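Unknown conserved protein BH2331 (Bacillus halodurans, PDB 1VL5) is of unknown function but probably acts as an S-adenosylmethionine-dependent methyltransferase, transferring a methyl group to a substrate not yet identified. Local coordinates at residues K209-E212 against L213-I217. Numbering follows the deposited sequence.
Sequences KKQE and LSDFI
Lys209 O receives the N-H of Leu213 at 2.9 Å, and the CB of Leu213 settles 3.4 Å from Lys209 O, so backbone and side chain of the leucine both meet this carbonyl. Leu213 itself is buried, its side chain touching Phe196 and Glu159. One residue on, the same bond recurs, Ser214 N to Lys210 O at 3.0 Å. The polar ends of this pair serve other partners, Lys210 NZ forming salt bridges with Asp201 and Glu197 while Ser214 OG takes the N-H of Val237.

Gln211 and Asp215 are joined twice. Asp215 N donates to Gln211 O at 2.9 Å, and on the exposed face Gln211 NE2 gives a longer bond of 3.2 Å to Asp215 OD1, bent to 147° at the hydrogen. A turn about the CB-CG bond of Gln211 (chi2 66°) brings the amide to the aspartate. OD1 lies almost within the amide plane, yet the amide nitrogen approaches it from above the carboxylate, the two planes being 41° apart. Asp215 CG is set beside its own backbone N, which leaves OD2 only 3.2 Å from Gln211 O, a close approach of two acceptors.

Glu212 O accepts Phe216 N at 2.9 Å, the fourth of these bonds, and the Phe216 ring makes a cation-pi contact with Lys220 and meets the ring of Tyr155. The i to i+4 backbone bonds define an alpha-helix, 207-218, amphipathic in that Leu213, Ser214 and Ile217 are buried against helices 147-160 and 196-202 and strand 236-250, while Gln211, Glu212 and Asp215 lie exposed.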
loop_
_atom_site.group_PDB
_atom_site.type_symbol
_atom_site.label_atom_id
_atom_site.label_comp_id
_atom_site.label_asym_id
_atom_site.label_seq_id
_atom_site.Cartn_x
_atom_site.Cartn_y
_atom_site.Cartn_z
ATOM N N LYS A 209 -12.462 12.216 -19.060
ATOM C CA LYS A 209 -11.780 10.981 -18.760
ATOM C C LYS A 209 -12.670 10.074 -17.881
ATOM O O LYS A 209 -12.672 8.843 -18.027
ATOM C CB LYS A 209 -10.442 11.293 -18.106
ATOM C CG LYS A 209 -9.599 10.064 -17.714
ATOM C CD LYS A 209 -9.228 9.257 -18.957
ATOM C CE LYS A 209 -8.111 8.296 -18.738
ATOM N NZ LYS A 209 -6.816 8.909 -18.378
ATOM N N LYS A 210 -13.454 10.685 -16.986
ATOM C CA LYS A 210 -14.343 9.904 -16.133
ATOM C C LYS A 210 -15.422 9.263 -16.993
ATOM O O LYS A 210 -15.810 8.126 -16.751
ATOM C CB LYS A 210 -14.963 10.738 -14.982
ATOM C CG LYS A 210 -13.924 11.291 -13.972
ATOM C CD LYS A 210 -14.580 12.060 -12.745
ATOM C CE LYS A 210 -15.292 13.269 -13.174
ATOM N NZ LYS A 210 -15.765 14.078 -12.001
ATOM N N GLN A 211 -15.895 9.980 -18.003
ATOM C CA GLN A 211 -16.913 9.423 -18.884
ATOM C C GLN A 211 -16.330 8.254 -19.693
ATOM O O GLN A 211 -16.985 7.233 -19.952
ATOM C CB GLN A 211 -17.390 10.497 -19.876
ATOM C CG GLN A 211 -18.540 10.033 -20.767
ATOM C CD GLN A 211 -19.774 9.784 -19.923
ATOM O OE1 GLN A 211 -20.284 10.709 -19.284
ATOM N NE2 GLN A 211 -20.256 8.549 -19.905
ATOM N N GLU A 212 -15.091 8.438 -20.135
ATOM C CA GLU A 212 -14.442 7.447 -20.977
ATOM C C GLU A 212 -14.248 6.167 -20.151
ATOM O O GLU A 212 -14.535 5.073 -20.597
ATOM C CB GLU A 212 -13.086 7.977 -21.444
ATOM C CG GLU A 212 -12.356 6.970 -22.302
ATOM C CD GLU A 212 -10.928 7.375 -22.572
ATOM O OE1 GLU A 212 -10.186 7.553 -21.588
ATOM O OE2 GLU A 212 -10.559 7.529 -23.751
ATOM N N LEU A 213 -13.777 6.332 -18.933
ATOM C CA LEU A 213 -13.474 5.176 -18.093
ATOM C C LEU A 213 -14.772 4.431 -17.700
ATOM O O LEU A 213 -14.837 3.211 -17.732
ATOM C CB LEU A 213 -12.702 5.628 -16.863
ATOM C CG LEU A 213 -12.352 4.564 -15.814
ATOM C CD1 LEU A 213 -11.675 3.345 -16.445
ATOM C CD2 LEU A 213 -11.432 5.178 -14.775
ATOM N N SER A 214 -15.808 5.176 -17.348
ATOM C CA SER A 214 -17.114 4.572 -17.044
ATOM C C SER A 214 -17.655 3.790 -18.286
ATOM O O SER A 214 -18.079 2.652 -18.185
ATOM C CB SER A 214 -18.066 5.668 -16.595
ATOM O OG SER A 214 -19.393 5.202 -16.480
ATOM N N ASP A 215 -17.609 4.431 -19.439
ATOM C CA ASP A 215 -18.033 3.821 -20.697
ATOM C C ASP A 215 -17.271 2.529 -20.950
ATOM O O ASP A 215 -17.886 1.499 -21.295
ATOM C CB ASP A 215 -17.830 4.795 -21.883
ATOM C CG ASP A 215 -18.878 5.873 -21.948
ATOM O OD1 ASP A 215 -19.925 5.716 -21.277
ATOM O OD2 ASP A 215 -18.660 6.884 -22.680
ATOM N N PHE A 216 -15.954 2.550 -20.712
ATOM C CA PHE A 216 -15.138 1.345 -20.884
ATOM C C PHE A 216 -15.537 0.186 -19.921
ATOM O O PHE A 216 -15.613 -1.006 -20.289
ATOM C CB PHE A 216 -13.641 1.717 -20.694
ATOM C CG PHE A 216 -12.717 0.517 -20.561
ATOM C CD1 PHE A 216 -12.209 -0.113 -21.689
ATOM C CD2 PHE A 216 -12.380 0.009 -19.309
ATOM C CE1 PHE A 216 -11.374 -1.255 -21.565
ATOM C CE2 PHE A 216 -11.554 -1.097 -19.182
ATOM C CZ PHE A 216 -11.045 -1.725 -20.326
ATOM N N ILE A 217 -15.710 0.530 -18.652
ATOM C CA ILE A 217 -16.169 -0.446 -17.680
ATOM C C ILE A 217 -17.601 -0.966 -17.980
ATOM O O ILE A 217 -17.874 -2.189 -17.880
ATOM C CB ILE A 217 -16.132 0.150 -16.279
ATOM C CG1 ILE A 217 -14.694 0.496 -15.888
ATOM C CG2 ILE A 217 -16.800 -0.748 -15.273
ATOM C CD1 ILE A 217 -14.651 1.397 -14.634
#